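Local coordinates for protein L-lysine 6-monooxygenase involved in desferrioxamine biosynthesis (Erwinia amylovora CFBP1430, PDB 5O8P) that acts as a flavin-dependent cadaverine monooxygenase that probably uses NADPH to N-hydroxylate its substrate in desferrioxamine siderophore biosynthesis, at residues Q190-I195 and R332-V337; P161-P166 and H178-L183; L26-E31 and L114-W119; E247-F252 and H387-V392. All coordinates share one frame; numbering follows the deposited sequence.

Interaction 1 (Q190-I195 and R332-V337)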
# COMPACT_ATOMS: atom_id res chain seq x y z
N GLN B 190 25.36 -7.12 -21.59
CA GLN B 190 24.29 -6.53 -22.42
C GLN B 190 24.61 -6.48 -23.92
O GLN B 190 23.69 -6.38 -24.74
CB GLN B 190 23.89 -5.14 -21.87
CG GLN B 190 23.20 -5.22 -20.50
CD GLN B 190 22.68 -3.89 -19.99
OE1 GLN B 190 23.43 -2.93 -19.88
NE2 GLN B 190 21.39 -3.83 -19.67
N LYS B 191 25.89 -6.58 -24.29
CA LYS B 191 26.29 -6.74 -25.70
C LYS B 191 25.98 -8.13 -26.28
O LYS B 191 25.99 -8.29 -27.50
CB LYS B 191 27.78 -6.45 -25.88
CG LYS B 191 28.14 -4.98 -25.76
CD LYS B 191 29.64 -4.76 -25.87
CE LYS B 191 30.01 -3.33 -25.49
NZ LYS B 191 31.41 -3.20 -25.02
N LYS B 192 25.75 -9.12 -25.42
CA LYS B 192 25.52 -10.49 -25.88
C LYS B 192 24.10 -10.69 -26.41
O LYS B 192 23.21 -9.88 -26.16
CB LYS B 192 25.83 -11.50 -24.77
CG LYS B 192 27.24 -11.37 -24.20
CD LYS B 192 27.58 -12.52 -23.28
CE LYS B 192 28.93 -12.35 -22.59
NZ LYS B 192 30.11 -12.49 -23.49
N ARG B 193 23.93 -11.77 -27.18
CA ARG B 193 22.64 -12.12 -27.78
C ARG B 193 21.68 -12.72 -26.76
O ARG B 193 20.47 -12.57 -26.91
CB ARG B 193 22.81 -13.12 -28.93
CG ARG B 193 23.15 -12.49 -30.27
CD ARG B 193 23.11 -13.55 -31.37
NE ARG B 193 23.86 -13.14 -32.57
CZ ARG B 193 25.19 -13.10 -32.68
NH1 ARG B 193 25.99 -13.44 -31.66
NH2 ARG B 193 25.74 -12.71 -33.82
N SER B 194 22.21 -13.43 -25.77
CA SER B 194 21.41 -14.09 -24.74
C SER B 194 22.11 -14.04 -23.39
O SER B 194 23.34 -14.17 -23.32
CB SER B 194 21.12 -15.54 -25.12
OG SER B 194 22.31 -16.25 -25.40
N ILE B 195 21.34 -13.84 -22.32
CA ILE B 195 21.84 -13.84 -20.95
C ILE B 195 20.97 -14.78 -20.15
O ILE B 195 19.76 -14.82 -20.36
CB ILE B 195 21.75 -12.43 -20.30
CG1 ILE B 195 22.49 -11.39 -21.15
CG2 ILE B 195 22.27 -12.46 -18.86
CD1 ILE B 195 22.23 -9.96 -20.73
N ARG B 332 20.71 -23.19 -23.98
CA ARG B 332 21.89 -22.48 -24.47
C ARG B 332 21.88 -21.04 -24.07
O ARG B 332 20.82 -20.45 -23.95
CB ARG B 332 21.98 -22.56 -25.99
CG ARG B 332 22.54 -23.86 -26.53
CD ARG B 332 21.97 -24.06 -27.92
NE ARG B 332 22.62 -25.12 -28.65
CZ ARG B 332 23.83 -25.05 -29.20
NH1 ARG B 332 24.58 -23.95 -29.07
NH2 ARG B 332 24.32 -26.08 -29.88
N THR B 333 23.06 -20.46 -23.88
CA THR B 333 23.19 -19.05 -23.54
C THR B 333 24.62 -18.55 -23.79
O THR B 333 25.58 -19.32 -23.65
CB THR B 333 22.74 -18.78 -22.08
OG1 THR B 333 22.55 -17.38 -21.86
CG2 THR B 333 23.74 -19.34 -21.06
N GLU B 334 24.76 -17.28 -24.17
CA GLU B 334 26.08 -16.69 -24.36
C GLU B 334 26.56 -16.19 -23.02
O GLU B 334 27.59 -16.65 -22.52
CB GLU B 334 26.04 -15.55 -25.38
CG GLU B 334 25.67 -16.00 -26.78
CD GLU B 334 25.90 -14.94 -27.85
OE1 GLU B 334 26.16 -13.77 -27.51
OE2 GLU B 334 25.79 -15.29 -29.06
N GLY B 335 25.80 -15.27 -22.44
CA GLY B 335 26.07 -14.71 -21.11
C GLY B 335 25.45 -15.58 -20.05
O GLY B 335 24.38 -16.15 -20.25
N LEU B 336 26.13 -15.69 -18.92
CA LEU B 336 25.68 -16.51 -17.81
C LEU B 336 25.99 -15.78 -16.52
O LEU B 336 27.14 -15.54 -16.21
CB LEU B 336 26.38 -17.86 -17.85
CG LEU B 336 26.08 -18.86 -16.74
CD1 LEU B 336 24.60 -19.15 -16.68
CD2 LEU B 336 26.86 -20.15 -16.96
N VAL B 337 24.95 -15.39 -15.78
CA VAL B 337 25.12 -14.79 -14.47
C VAL B 337 24.83 -15.87 -13.44
O VAL B 337 23.72 -16.36 -13.35
CB VAL B 337 24.17 -13.60 -14.26
CG1 VAL B 337 24.25 -13.10 -12.83
CG2 VAL B 337 24.52 -12.48 -15.23
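Ile-195 and Gly-335 form a parallel beta bridge, where strand 194-198 begins beside strand 335-338 inside the parallel sheet of the NADP(H)-binding, Rossmann-type part of the fold. Their CA atoms lie 4.3 Å apart, and Gly-335 N donates to Ser-194 O at 2.8 Å. One residue earlier the ladder gives way to side chains: Ser-194 OG, placed between the backbone N and the carbonyl carbon (chi1 55°), accepts Glu-334 N at 2.9 Å. The Glu-334 side chain, extended beyond CG, reaches Arg-193. Its OE1 receives Arg-193 N at 3.0 Å, met from above the carboxylate plane in a nearly straight bond (N-H...O 171°), while OE2 offers its syn lone pair to Arg-193 NH1 at 3.2 Å in a less straight salt bridge, tilted from the guanidinium plane, which stands 77° from the carboxylate. Lys-192 lays its aliphatic CD against Gly-335 N at 3.4 Å. Thr-333 OG1 donates within its own segment to Gly-335 O, bridging the break between strands 327-333 and 335-338, and hydrogen-bonds Thr-196 OG1. Arg-193 thus serves both oxygens of Glu-334; together with Lys-192 NZ, 5.8 Å from Glu-334 OE1 and not in contact, this probably stabilises the carboxylate's negative charge.

Interaction 2 (P161-P166 and H178-L183)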
# COMPACT_ATOMS: atom_id res chain seq x y z
N PRO B 161 31.41 -14.87 4.50
CA PRO B 161 31.40 -16.02 3.62
C PRO B 161 31.93 -15.60 2.26
O PRO B 161 32.05 -14.42 1.99
CB PRO B 161 29.91 -16.37 3.55
CG PRO B 161 29.20 -15.07 3.70
CD PRO B 161 30.16 -14.10 4.34
N SER B 162 32.25 -16.58 1.43
CA SER B 162 32.82 -16.33 0.11
C SER B 162 31.84 -16.71 -0.99
O SER B 162 30.97 -17.57 -0.79
CB SER B 162 34.12 -17.13 -0.05
OG SER B 162 35.07 -16.76 0.94
N ALA B 163 31.97 -16.06 -2.15
CA ALA B 163 31.12 -16.34 -3.31
C ALA B 163 31.24 -17.81 -3.68
O ALA B 163 32.32 -18.40 -3.56
CB ALA B 163 31.55 -15.48 -4.49
N TRP B 164 30.13 -18.40 -4.10
CA TRP B 164 30.06 -19.82 -4.41
C TRP B 164 29.36 -20.06 -5.74
O TRP B 164 28.31 -19.47 -5.99
CB TRP B 164 29.28 -20.55 -3.33
CG TRP B 164 29.17 -22.03 -3.55
CD1 TRP B 164 30.05 -22.99 -3.15
CD2 TRP B 164 28.10 -22.71 -4.21
NE1 TRP B 164 29.59 -24.23 -3.53
CE2 TRP B 164 28.40 -24.09 -4.18
CE3 TRP B 164 26.92 -22.29 -4.85
CZ2 TRP B 164 27.57 -25.05 -4.76
CZ3 TRP B 164 26.08 -23.25 -5.41
CH2 TRP B 164 26.41 -24.62 -5.36
N SER B 165 29.95 -20.93 -6.56
CA SER B 165 29.35 -21.41 -7.81
C SER B 165 29.36 -22.94 -7.80
O SER B 165 30.21 -23.53 -7.14
CB SER B 165 30.14 -20.89 -9.00
OG SER B 165 30.28 -19.49 -8.95
N PRO B 166 28.42 -23.59 -8.53
CA PRO B 166 28.37 -25.06 -8.55
C PRO B 166 29.68 -25.71 -8.95
O PRO B 166 30.44 -25.12 -9.73
CB PRO B 166 27.28 -25.36 -9.59
CG PRO B 166 26.42 -24.14 -9.60
CD PRO B 166 27.36 -23.01 -9.38
N HIS B 178 29.76 -14.16 -11.56
CA HIS B 178 29.03 -14.34 -10.30
C HIS B 178 28.27 -13.04 -9.99
O HIS B 178 28.68 -11.95 -10.44
CB HIS B 178 29.99 -14.69 -9.17
CG HIS B 178 29.32 -15.13 -7.92
ND1 HIS B 178 28.95 -14.25 -6.93
CD2 HIS B 178 28.97 -16.36 -7.48
CE1 HIS B 178 28.38 -14.91 -5.94
NE2 HIS B 178 28.38 -16.19 -6.24
N SER B 179 27.18 -13.15 -9.23
CA SER B 179 26.38 -11.96 -8.93
C SER B 179 27.24 -10.83 -8.35
O SER B 179 27.09 -9.67 -8.72
CB SER B 179 25.27 -12.31 -7.95
OG SER B 179 25.80 -12.78 -6.73
N SER B 180 28.17 -11.19 -7.46
CA SER B 180 29.12 -10.25 -6.84
C SER B 180 29.97 -9.43 -7.80
O SER B 180 30.45 -8.37 -7.42
CB SER B 180 30.05 -11.02 -5.91
OG SER B 180 30.53 -12.17 -6.54
N GLU B 181 30.18 -9.93 -9.02
CA GLU B 181 30.92 -9.21 -10.04
C GLU B 181 30.01 -8.62 -11.13
O GLU B 181 30.47 -8.32 -12.25
CB GLU B 181 31.91 -10.17 -10.68
CG GLU B 181 32.78 -10.98 -9.73
CD GLU B 181 33.59 -12.05 -10.48
OE1 GLU B 181 34.52 -11.69 -11.25
OE2 GLU B 181 33.27 -13.25 -10.33
N TYR B 182 28.71 -8.49 -10.84
CA TYR B 182 27.72 -8.15 -11.87
C TYR B 182 27.92 -6.75 -12.44
O TYR B 182 28.03 -6.59 -13.64
CB TYR B 182 26.28 -8.29 -11.34
CG TYR B 182 25.23 -7.66 -12.25
CD1 TYR B 182 24.98 -8.20 -13.52
CD2 TYR B 182 24.52 -6.54 -11.85
CE1 TYR B 182 24.04 -7.61 -14.36
CE2 TYR B 182 23.56 -5.96 -12.68
CZ TYR B 182 23.32 -6.50 -13.93
OH TYR B 182 22.39 -5.94 -14.79
N LEU B 183 27.95 -5.74 -11.58
CA LEU B 183 28.03 -4.37 -12.08
C LEU B 183 29.25 -4.12 -12.96
O LEU B 183 29.13 -3.39 -13.93
CB LEU B 183 27.97 -3.34 -10.95
CG LEU B 183 26.58 -2.81 -10.54
CD1 LEU B 183 26.78 -1.54 -9.73
CD2 LEU B 183 25.62 -2.55 -11.70
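Ala-163 and Ser-180 mark one end of the approach, with CA atoms 7.3 Å apart, and Ser-165 and His-178 the other, at 7.5 Å. Segment 161-166 runs extended throughout, whereas 178-183 leaves a strand at His-178 and coils into a 3-10 turn, closed by Glu-181 N bonding His-178 O. With backbones this far apart, the interval is bridged chiefly by the imidazole of His-178, whose CG is anti to the backbone N (chi1 -170°). The Ala-163 methyl lies over one ring face, CB 3.7 Å from the centroid and 16° off the normal, a CH-pi contact displaced toward the rim, nearest CE1. Trp-164 O approaches the edge in the ring plane and takes a weak hydrogen bond from His-178 NE2 at 3.3 Å (N-H...O 128°); NE2 also bonds Gly-341 O, and Trp-164 O also bonds Thr-340 OG1. Ser-165 OG lies farther along this edge, 3.7 Å from His-178 CD2. On the turn side, Ser-180 N donates to His-178 ND1 at 3.2 Å, and Ser-180 OG shares a hydrogen bond with the same nitrogen. These bonds at ND1, with those at NE2, help to hold the ring's rotation. Around this, strand 162-163 pairs with 342-343 and Pro-161 touches FAD, while strand 177-178 borders 335-338 and Ser-179 packs on helix 202-213, so the contact lies between the FAD-binding and NADP(H)-binding regions.

Interaction 3 (L26-E31 and L114-W119)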
# COMPACT_ATOMS: atom_id res chain seq x y z
N LEU B 26 29.68 -0.49 18.93
CA LEU B 26 29.14 -0.80 20.23
C LEU B 26 30.23 -0.88 21.28
O LEU B 26 29.98 -0.47 22.41
CB LEU B 26 28.30 -2.08 20.20
CG LEU B 26 26.99 -1.96 19.42
CD1 LEU B 26 26.29 -3.32 19.33
CD2 LEU B 26 26.06 -0.94 20.06
N SER B 27 31.42 -1.38 20.92
CA SER B 27 32.52 -1.54 21.89
C SER B 27 33.31 -0.27 22.18
O SER B 27 33.81 -0.12 23.28
CB SER B 27 33.49 -2.66 21.49
OG SER B 27 33.95 -2.55 20.18
N GLU B 28 33.41 0.66 21.21
CA GLU B 28 34.22 1.88 21.40
C GLU B 28 33.97 2.64 22.72
O GLU B 28 34.93 2.89 23.45
CB GLU B 28 34.09 2.86 20.22
CG GLU B 28 35.33 3.74 20.03
CD GLU B 28 35.20 4.81 18.95
OE1 GLU B 28 34.06 5.29 18.74
OE2 GLU B 28 36.23 5.18 18.32
N PRO B 29 32.70 2.98 23.05
CA PRO B 29 32.45 3.76 24.27
C PRO B 29 32.43 2.96 25.58
O PRO B 29 32.30 3.58 26.63
CB PRO B 29 31.07 4.35 24.01
CG PRO B 29 30.38 3.29 23.25
CD PRO B 29 31.43 2.64 22.38
N VAL B 30 32.58 1.64 25.53
CA VAL B 30 32.59 0.84 26.75
C VAL B 30 33.87 1.08 27.57
O VAL B 30 34.98 0.96 27.05
CB VAL B 30 32.43 -0.67 26.42
CG1 VAL B 30 32.50 -1.53 27.68
CG2 VAL B 30 31.12 -0.91 25.69
N GLU B 31 33.70 1.42 28.85
CA GLU B 31 34.82 1.64 29.78
C GLU B 31 35.55 0.33 30.07
O GLU B 31 34.92 -0.70 30.30
CB GLU B 31 34.31 2.24 31.11
CG GLU B 31 33.79 3.68 30.98
CD GLU B 31 34.89 4.75 31.04
OE1 GLU B 31 36.09 4.43 30.86
OE2 GLU B 31 34.55 5.94 31.25
N LEU B 114 35.41 5.94 13.65
CA LEU B 114 35.94 5.04 14.66
C LEU B 114 37.45 5.11 14.77
O LEU B 114 38.16 5.42 13.81
CB LEU B 114 35.54 3.59 14.37
CG LEU B 114 34.07 3.21 14.61
CD1 LEU B 114 33.70 1.95 13.83
CD2 LEU B 114 33.83 3.00 16.09
N GLY B 115 37.93 4.79 15.98
CA GLY B 115 39.35 4.66 16.26
C GLY B 115 39.87 3.22 16.31
O GLY B 115 41.06 3.00 16.12
N ASN B 116 38.99 2.26 16.55
CA ASN B 116 39.42 0.87 16.82
C ASN B 116 39.59 -0.02 15.59
O ASN B 116 39.75 -1.23 15.74
CB ASN B 116 38.51 0.20 17.86
CG ASN B 116 37.04 0.34 17.54
OD1 ASN B 116 36.66 0.85 16.48
ND2 ASN B 116 36.18 -0.11 18.47
N LEU B 117 39.58 0.56 14.39
CA LEU B 117 39.73 -0.22 13.16
C LEU B 117 41.14 -0.11 12.59
O LEU B 117 41.69 0.97 12.61
CB LEU B 117 38.72 0.26 12.10
CG LEU B 117 37.26 0.32 12.56
CD1 LEU B 117 36.38 0.76 11.40
CD2 LEU B 117 36.83 -1.02 13.14
N ARG B 118 41.68 -1.22 12.10
CA ARG B 118 42.99 -1.26 11.44
C ARG B 118 42.83 -1.87 10.05
O ARG B 118 42.74 -3.09 9.89
CB ARG B 118 43.99 -2.09 12.26
CG ARG B 118 45.27 -1.34 12.59
CD ARG B 118 45.32 -0.81 14.01
NE ARG B 118 44.30 0.20 14.30
CZ ARG B 118 44.21 0.89 15.45
NH1 ARG B 118 45.10 0.72 16.44
NH2 ARG B 118 43.23 1.76 15.61
N TRP B 119 42.80 -1.01 9.04
CA TRP B 119 42.66 -1.47 7.65
C TRP B 119 44.00 -1.96 7.08
O TRP B 119 45.03 -1.82 7.72
CB TRP B 119 42.08 -0.35 6.77
CG TRP B 119 40.72 0.07 7.22
CD1 TRP B 119 40.40 1.21 7.89
CD2 TRP B 119 39.51 -0.66 7.07
NE1 TRP B 119 39.06 1.24 8.17
CE2 TRP B 119 38.48 0.10 7.67
CE3 TRP B 119 39.18 -1.89 6.48
CZ2 TRP B 119 37.15 -0.32 7.70
CZ3 TRP B 119 37.86 -2.32 6.51
CH2 TRP B 119 36.86 -1.53 7.11
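Glu-28 and Gly-115 supply the one hydrogen bond between the segments: Gly-115 N donates to Glu-28 OE2 at 2.9 Å, with an N-H...O angle of 154°. The donor arrives on the syn side of the oxygen, 33° out of the carboxylate plane. Glu-28 spans the distance with its CG anti to the backbone N (chi1 -152°) and an extended chain beyond, while the other oxygen, OE1, bonds Tyr-75 OH. The carboxylate is therefore gripped at both oxygens, by a backbone amide and by a hydroxyl. Van der Waals contact comes from Leu-114, whose side chain crosses that of Glu-28 and sets its CD2 methyl against the carboxylate, 3.5 Å from Glu-28 OE1; Leu-114 also packs on Leu-21 and Cys-25 of helix 18-27. These segments belong to the Rossmann-type FAD-binding region: helix 18-27 follows strand 8-14, and strand 117-118 runs parallel to strand 35-38, next in that sheet. Here the chain leaving helix 18-27, in a type I turn from Ser-27 to Val-30, meets the chain leaving helix 100-113. Polar proximity without a bond makes up the rest. Asn-116 ND2 stands 3.7 Å from Ser-27 OG, yet each turns to a carbonyl of helix 18-27, ND2 to Ala-24 O and OG to Leu-23 O. The backbone of Asn-116 is tied to Phe-37 of strand 35-38.

Interaction 4 (E247-F252 and H387-V392)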
# COMPACT_ATOMS: atom_id res chain seq x y z
N GLU B 247 14.05 -15.82 21.60
CA GLU B 247 13.33 -17.01 22.07
C GLU B 247 13.35 -18.11 21.04
O GLU B 247 13.50 -19.26 21.40
CB GLU B 247 11.88 -16.76 22.44
CG GLU B 247 11.59 -15.47 23.16
CD GLU B 247 11.06 -14.43 22.22
OE1 GLU B 247 9.89 -14.54 21.85
OE2 GLU B 247 11.79 -13.47 21.90
N TRP B 248 13.18 -17.73 19.77
CA TRP B 248 13.26 -18.71 18.70
C TRP B 248 14.68 -19.30 18.57
O TRP B 248 14.83 -20.50 18.33
CB TRP B 248 12.83 -18.12 17.35
CG TRP B 248 12.70 -19.20 16.35
CD1 TRP B 248 11.65 -20.05 16.18
CD2 TRP B 248 13.70 -19.62 15.43
NE1 TRP B 248 11.92 -20.97 15.21
CE2 TRP B 248 13.18 -20.72 14.72
CE3 TRP B 248 14.99 -19.17 15.13
CZ2 TRP B 248 13.89 -21.36 13.71
CZ3 TRP B 248 15.70 -19.81 14.13
CH2 TRP B 248 15.15 -20.90 13.43
N ILE B 249 15.70 -18.45 18.75
CA ILE B 249 17.07 -18.90 18.58
C ILE B 249 17.41 -19.92 19.67
O ILE B 249 18.02 -20.95 19.38
CB ILE B 249 18.07 -17.74 18.54
CG1 ILE B 249 17.79 -16.85 17.33
CG2 ILE B 249 19.50 -18.26 18.41
CD1 ILE B 249 18.36 -15.45 17.46
N ASP B 250 16.98 -19.65 20.90
CA ASP B 250 17.14 -20.61 22.01
C ASP B 250 16.48 -21.93 21.65
O ASP B 250 17.05 -23.00 21.86
CB ASP B 250 16.53 -20.09 23.32
CG ASP B 250 17.17 -18.79 23.80
OD1 ASP B 250 18.37 -18.55 23.51
OD2 ASP B 250 16.49 -18.00 24.48
N TYR B 251 15.26 -21.84 21.12
CA TYR B 251 14.49 -23.01 20.72
C TYR B 251 15.24 -23.79 19.65
O TYR B 251 15.46 -25.00 19.81
CB TYR B 251 13.08 -22.60 20.23
CG TYR B 251 12.36 -23.62 19.38
CD1 TYR B 251 11.77 -24.73 19.96
CD2 TYR B 251 12.25 -23.45 17.99
CE1 TYR B 251 11.10 -25.68 19.19
CE2 TYR B 251 11.58 -24.39 17.21
CZ TYR B 251 11.02 -25.50 17.82
OH TYR B 251 10.35 -26.44 17.07
N PHE B 252 15.68 -23.09 18.60
CA PHE B 252 16.39 -23.72 17.48
C PHE B 252 17.68 -24.43 17.90
O PHE B 252 18.01 -25.49 17.35
CB PHE B 252 16.69 -22.68 16.40
CG PHE B 252 17.26 -23.28 15.14
CD1 PHE B 252 16.44 -23.78 14.14
CD2 PHE B 252 18.64 -23.42 15.00
CE1 PHE B 252 16.99 -24.37 13.01
CE2 PHE B 252 19.19 -24.02 13.88
CZ PHE B 252 18.37 -24.50 12.89
N HIS B 387 24.20 -23.22 10.84
CA HIS B 387 23.92 -24.64 11.10
C HIS B 387 23.51 -24.95 12.54
O HIS B 387 22.95 -26.01 12.79
CB HIS B 387 25.11 -25.51 10.64
CG HIS B 387 26.37 -25.32 11.42
ND1 HIS B 387 27.25 -24.28 11.19
CD2 HIS B 387 26.95 -26.10 12.35
CE1 HIS B 387 28.29 -24.39 12.00
NE2 HIS B 387 28.13 -25.49 12.71
N THR B 388 23.78 -24.05 13.48
CA THR B 388 23.45 -24.23 14.91
C THR B 388 22.55 -23.13 15.54
O THR B 388 21.98 -23.38 16.60
CB THR B 388 24.74 -24.23 15.76
OG1 THR B 388 25.47 -23.02 15.49
CG2 THR B 388 25.61 -25.44 15.47
N HIS B 389 22.46 -21.95 14.93
CA HIS B 389 21.57 -20.86 15.38
C HIS B 389 20.45 -20.50 14.40
O HIS B 389 19.64 -19.63 14.70
CB HIS B 389 22.40 -19.61 15.69
CG HIS B 389 23.23 -19.74 16.92
ND1 HIS B 389 23.03 -18.96 18.04
CD2 HIS B 389 24.26 -20.57 17.23
CE1 HIS B 389 23.90 -19.29 18.97
NE2 HIS B 389 24.65 -20.27 18.51
N GLY B 390 20.44 -21.14 13.24
CA GLY B 390 19.28 -21.12 12.34
C GLY B 390 19.30 -20.00 11.33
O GLY B 390 20.29 -19.29 11.19
N PHE B 391 18.16 -19.83 10.65
CA PHE B 391 18.00 -18.86 9.55
C PHE B 391 18.26 -17.37 9.89
O PHE B 391 18.30 -16.54 8.97
CB PHE B 391 16.58 -19.00 8.98
CG PHE B 391 15.55 -18.21 9.74
CD1 PHE B 391 14.93 -18.71 10.88
CD2 PHE B 391 15.26 -16.91 9.34
CE1 PHE B 391 14.01 -17.96 11.57
CE2 PHE B 391 14.34 -16.14 10.03
CZ PHE B 391 13.71 -16.67 11.14
N VAL B 392 18.42 -17.03 11.17
CA VAL B 392 18.54 -15.62 11.58
C VAL B 392 19.96 -15.06 11.49
O VAL B 392 20.17 -13.87 11.77
CB VAL B 392 18.04 -15.38 13.02
CG1 VAL B 392 16.58 -15.78 13.15
CG2 VAL B 392 18.92 -16.13 14.02
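Trp-248 and Phe-391 form an edge-to-face aromatic pair: the edge of Phe-391 points at the face of the Trp-248 six-membered ring, with centroids 4.9 Å apart and planes at 63°. Phe-391 CE1 stands 3.5 Å above that face, toward the rim, while Phe-252 CB covers the opposite face and Gly-390 CA lies at the indole edge. Phe-252 has its own CH-pi partner, since Gly-390 CA sits over its face, 3.5 Å from the centroid and 23° off the normal; the carbonyl oxygens of His-387 and Thr-388 lie near its edge. Trp-248 and Phe-252, one helical turn apart on helix 246-253, both meet Gly-390, the first with its edge and the second with its face. The helix here packs on the chain leaving helix 386-389, where Gly-390 departs from helical geometry with positive phi (90°); this chain continues to the FAD-binding residues Pro-394 and Leu-396. Ile-249 adds an apolar pair, CD1 lying 3.6 Å from Val-392 CG2. Separately, Ile-249 CG2 makes van der Waals contact with His-389 ND1 at 3.6 Å. The His-389 ring is stacked on Tyr-371, and its NE2 bonds Gln-368 O. Phe-391 also lies close to Tyr-271, a residue of the NADP(+) site.

How the interactions relate
From the N terminus, interaction 3 closes first, joining the end of helix 18-27 to the chain before strand 117-118 within the FAD-binding region. Interaction 2 follows in series and closes a short loop on the way to the NADP(H)-binding sheet. Helix 182-190 leads to strand 194-198, where interaction 1 opens, its centre about 17 Å from that of interaction 2. Segment 247-252 of interaction 4 falls inside the loop that 332-337 closes, and 387-392 comes after it, so interactions 1 and 4 cross. Interaction 4 ties a helix inserted in the chain between strands 221-225 and 297-300 of the NADP(H)-binding sheet to the C-terminal FAD-contacting chain. Interactions 1 and 3 are farthest apart, about 46 Å between centres.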